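PDB 5ZI1: insecticidal crystal protein Cry7Cal from Bacillus thuringiensis, which is an insecticidal toxin active against locusts, its three-domain toxin portion probably binding receptors in the host. Local coordinates for residues Leu350-Tyr358 with Tyr422-Leu432. Residues are numbered along the deposited sequence; the frame is centred on the assembly and turned at random.
Sequences LSKDIYQTY and YGDLEEYGHRL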
loop_
_atom_site.group_PDB
_atom_site.type_symbol
_atom_site.label_atom_id
_atom_site.label_comp_id
_atom_site.label_asym_id
_atom_site.label_seq_id
_atom_site.Cartn_x
_atom_site.Cartn_y
_atom_site.Cartn_z
ATOM N N LEU A 350 6.752 5.526 20.534
ATOM C CA LEU A 350 5.704 4.605 20.973
ATOM C C LEU A 350 4.419 5.378 21.254
ATOM O O LEU A 350 4.450 6.454 21.858
ATOM C CB LEU A 350 6.159 3.848 22.222
ATOM C CG LEU A 350 5.117 2.940 22.884
ATOM C CD1 LEU A 350 4.691 1.807 21.941
ATOM C CD2 LEU A 350 5.573 2.379 24.223
ATOM N N SER A 351 3.306 4.867 20.734
ATOM C CA SER A 351 1.927 5.349 20.890
ATOM C C SER A 351 1.572 6.447 19.901
ATOM O O SER A 351 0.402 6.857 19.869
ATOM C CB SER A 351 1.581 5.931 22.277
ATOM O OG SER A 351 2.452 6.993 22.663
ATOM N N LYS A 352 2.521 6.992 19.149
ATOM C CA LYS A 352 2.263 8.144 18.299
ATOM C C LYS A 352 2.230 7.750 16.829
ATOM O O LYS A 352 3.094 7.007 16.357
ATOM C CB LYS A 352 3.336 9.215 18.492
ATOM C CG LYS A 352 3.431 9.752 19.911
ATOM C CD LYS A 352 4.454 10.879 19.991
ATOM C CE LYS A 352 4.504 11.505 21.387
ATOM N NZ LYS A 352 5.622 10.930 22.183
ATOM N N ASP A 353 1.255 8.281 16.100
ATOM C CA ASP A 353 1.346 8.355 14.650
ATOM C C ASP A 353 2.053 9.655 14.320
ATOM O O ASP A 353 1.483 10.732 14.496
ATOM C CB ASP A 353 -0.021 8.321 13.978
ATOM C CG ASP A 353 -0.533 6.935 13.780
ATOM O OD1 ASP A 353 0.210 5.959 14.073
ATOM O OD2 ASP A 353 -1.691 6.841 13.327
ATOM N N ILE A 354 3.290 9.554 13.845
ATOM C CA ILE A 354 3.964 10.692 13.238
ATOM C C ILE A 354 3.436 10.815 11.815
ATOM O O ILE A 354 3.772 10.005 10.952
ATOM C CB ILE A 354 5.483 10.526 13.247
ATOM C CG1 ILE A 354 5.964 10.225 14.667
ATOM C CG2 ILE A 354 6.158 11.778 12.594
ATOM C CD1 ILE A 354 5.600 11.319 15.689
ATOM N N TYR A 355 2.607 11.830 11.577
ATOM C CA TYR A 355 1.963 12.076 10.300
ATOM C C TYR A 355 2.686 13.106 9.438
ATOM O O TYR A 355 2.263 13.337 8.297
ATOM C CB TYR A 355 0.522 12.539 10.541
ATOM C CG TYR A 355 0.421 13.827 11.351
ATOM C CD1 TYR A 355 0.520 15.070 10.730
ATOM C CD2 TYR A 355 0.229 13.801 12.735
ATOM C CE1 TYR A 355 0.440 16.249 11.453
ATOM C CE2 TYR A 355 0.138 14.981 13.467
ATOM C CZ TYR A 355 0.251 16.203 12.812
ATOM O OH TYR A 355 0.155 17.382 13.506
ATOM N N GLN A 356 3.750 13.735 9.940
ATOM C CA GLN A 356 4.442 14.759 9.163
ATOM C C GLN A 356 5.838 14.970 9.721
ATOM O O GLN A 356 6.053 14.863 10.930
ATOM C CB GLN A 356 3.674 16.083 9.183
ATOM C CG GLN A 356 4.267 17.136 8.297
ATOM C CD GLN A 356 3.524 18.450 8.371
ATOM O OE1 GLN A 356 2.956 18.898 7.373
ATOM N NE2 GLN A 356 3.536 19.086 9.546
ATOM N N THR A 357 6.781 15.283 8.834
ATOM C CA THR A 357 8.126 15.682 9.237
ATOM C C THR A 357 8.525 16.948 8.495
ATOM O O THR A 357 8.000 17.263 7.423
ATOM C CB THR A 357 9.177 14.587 8.977
ATOM O OG1 THR A 357 9.255 14.319 7.571
ATOM C CG2 THR A 357 8.811 13.293 9.714
ATOM N N TYR A 358 9.458 17.686 9.103
ATOM C CA TYR A 358 10.061 18.883 8.530
ATOM C C TYR A 358 11.558 18.751 8.720
ATOM O O TYR A 358 12.011 18.355 9.801
ATOM C CB TYR A 358 9.528 20.160 9.195
ATOM C CG TYR A 358 10.287 21.446 8.851
ATOM C CD1 TYR A 358 10.090 22.100 7.634
ATOM C CD2 TYR A 358 11.196 21.996 9.747
ATOM C CE1 TYR A 358 10.777 23.245 7.314
ATOM C CE2 TYR A 358 11.889 23.167 9.441
ATOM C CZ TYR A 358 11.672 23.784 8.228
ATOM O OH TYR A 358 12.353 24.940 7.932
ATOM N N TYR A 422 -6.706 10.732 15.821
ATOM C CA TYR A 422 -5.839 9.575 15.624
ATOM C C TYR A 422 -6.523 8.502 14.784
ATOM O O TYR A 422 -7.618 8.041 15.121
ATOM C CB TYR A 422 -5.468 9.006 16.996
ATOM C CG TYR A 422 -4.558 7.803 17.023
ATOM C CD1 TYR A 422 -3.178 7.957 17.021
ATOM C CD2 TYR A 422 -5.076 6.511 17.108
ATOM C CE1 TYR A 422 -2.334 6.852 17.079
ATOM C CE2 TYR A 422 -4.239 5.398 17.171
ATOM C CZ TYR A 422 -2.872 5.576 17.154
ATOM O OH TYR A 422 -2.032 4.487 17.212
ATOM N N GLY A 423 -5.862 8.093 13.698
ATOM C CA GLY A 423 -6.337 7.000 12.883
ATOM C C GLY A 423 -7.213 7.399 11.720
ATOM O O GLY A 423 -7.524 6.548 10.888
ATOM N N ASP A 424 -7.590 8.668 11.617
ATOM C CA ASP A 424 -8.488 9.148 10.568
ATOM C C ASP A 424 -7.723 9.274 9.250
ATOM O O ASP A 424 -6.964 10.226 9.042
ATOM C CB ASP A 424 -9.104 10.479 10.994
ATOM C CG ASP A 424 -10.150 10.988 10.016
ATOM O OD1 ASP A 424 -10.520 10.240 9.077
ATOM O OD2 ASP A 424 -10.610 12.137 10.195
ATOM N N LEU A 425 -7.937 8.322 8.334
ATOM C CA LEU A 425 -7.325 8.422 7.006
ATOM C C LEU A 425 -7.887 9.551 6.174
ATOM O O LEU A 425 -7.198 10.030 5.274
ATOM C CB LEU A 425 -7.475 7.138 6.200
ATOM C CG LEU A 425 -6.981 5.955 6.996
ATOM C CD1 LEU A 425 -8.155 5.014 7.336
ATOM C CD2 LEU A 425 -5.830 5.298 6.246
ATOM N N GLU A 426 -9.118 9.979 6.433
ATOM C CA GLU A 426 -9.603 11.198 5.805
ATOM C C GLU A 426 -8.683 12.372 6.101
ATOM O O GLU A 426 -8.675 13.346 5.340
ATOM C CB GLU A 426 -11.019 11.497 6.285
ATOM C CG GLU A 426 -11.962 11.948 5.198
ATOM C CD GLU A 426 -13.394 11.513 5.478
ATOM O OE1 GLU A 426 -13.712 11.282 6.665
ATOM O OE2 GLU A 426 -14.188 11.363 4.513
ATOM N N GLU A 427 -7.893 12.294 7.175
ATOM C CA GLU A 427 -6.970 13.367 7.530
ATOM C C GLU A 427 -5.539 13.083 7.093
ATOM O O GLU A 427 -4.914 13.936 6.471
ATOM C CB GLU A 427 -7.017 13.630 9.043
ATOM C CG GLU A 427 -8.213 14.458 9.457
ATOM C CD GLU A 427 -8.236 14.747 10.947
ATOM O OE1 GLU A 427 -8.767 13.911 11.705
ATOM O OE2 GLU A 427 -7.702 15.802 11.357
ATOM N N TYR A 428 -5.001 11.908 7.418
ATOM C CA TYR A 428 -3.641 11.554 7.036
ATOM C C TYR A 428 -3.597 10.070 6.706
ATOM O O TYR A 428 -4.226 9.256 7.389
ATOM C CB TYR A 428 -2.624 11.895 8.137
ATOM C CG TYR A 428 -2.758 11.114 9.435
ATOM C CD1 TYR A 428 -3.712 11.456 10.387
ATOM C CD2 TYR A 428 -1.900 10.066 9.720
ATOM C CE1 TYR A 428 -3.829 10.747 11.583
ATOM C CE2 TYR A 428 -2.008 9.348 10.894
ATOM C CZ TYR A 428 -2.971 9.691 11.832
ATOM O OH TYR A 428 -3.064 8.964 13.010
ATOM N N GLY A 429 -2.862 9.722 5.652
ATOM C CA GLY A 429 -2.900 8.354 5.158
ATOM C C GLY A 429 -1.700 7.525 5.553
ATOM O O GLY A 429 -1.712 6.301 5.400
ATOM N N HIS A 430 -0.664 8.174 6.089
ATOM C CA HIS A 430 0.598 7.498 6.338
ATOM C C HIS A 430 1.178 7.941 7.675
ATOM O O HIS A 430 0.891 9.032 8.180
ATOM C CB HIS A 430 1.595 7.758 5.189
ATOM C CG HIS A 430 1.236 7.062 3.901
ATOM N ND1 HIS A 430 0.369 7.607 2.972
ATOM C CD2 HIS A 430 1.620 5.862 3.397
ATOM C CE1 HIS A 430 0.241 6.777 1.951
ATOM N NE2 HIS A 430 0.989 5.710 2.184
ATOM N N ARG A 431 2.020 7.080 8.240
ATOM C CA ARG A 431 2.695 7.332 9.500
ATOM C C ARG A 431 4.153 6.943 9.333
ATOM O O ARG A 431 4.475 6.030 8.568
ATOM C CB ARG A 431 2.070 6.526 10.672
ATOM C CG ARG A 431 2.619 5.110 10.775
ATOM C CD ARG A 431 2.117 4.336 11.960
ATOM N NE ARG A 431 0.674 4.091 11.920
ATOM C CZ ARG A 431 0.086 3.200 11.125
ATOM N NH1 ARG A 431 0.807 2.485 10.262
ATOM N NH2 ARG A 431 -1.226 3.049 11.174
ATOM N N LEU A 432 5.032 7.646 10.040
ATOM C CA LEU A 432 6.454 7.364 9.917
ATOM C C LEU A 432 6.743 5.986 10.474
ATOM O O LEU A 432 6.211 5.595 11.517
ATOM C CB LEU A 432 7.283 8.414 10.650
ATOM C CG LEU A 432 8.812 8.384 10.560
ATOM C CD1 LEU A 432 9.341 8.716 9.170
ATOM C CD2 LEU A 432 9.374 9.409 11.559
HETATM O O HOH W 1 4.737 6.696 13.494
HETATM O O HOH W 2 1.050 4.424 16.905
HETATM O O HOH W 3 -2.251 4.327 13.670
HETATM O O HOH W 4 0.921 11.279 6.459
#
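Asp353 reaches into the 422-432 segment and is held through both carboxylate oxygens. OD2 accepts, on its anti lone pair, the hydroxyl of Tyr428 (OH to OD2 2.5 Å); carboxylate and ring stand nearly perpendicular, with OD2 at the ring edge. The same hydroxyl receives the N-H of Gly423, so Tyr428 ties the loop to the acid. Arg431 forms a salt bridge from NE to Asp353 OD1 (2.9 Å); OD1 lies in the guanidinium plane, while NE meets it from 49° above the carboxylate plane. A bend at chi3 (64°) brings NE there, Arg431 NH1 hydrogen-bonds Thr453 OG1, and a water bridges Arg431 NH2 and Asp353 OD2. The Tyr422 ring lies obliquely by the carboxylate. Over one face of Tyr428 sits Tyr355 CB, a CH-pi contact 4.0 Å from the ring centroid. Ile354 and Leu432 run side by side, CB to CB 3.8 Å, beside the backbone bond from Leu432 N to Ile354 O. Segments 352-358 and 430-432 cross at 102°, where three sheets of the central domain's beta-prism meet: strand 352-365 pairs with 369-382, with a classic beta bulge at Tyr355 and Gln356, strand 430-437 with 448-454, and strand 294-306 of the third sheet packs against Arg431 and Leu432.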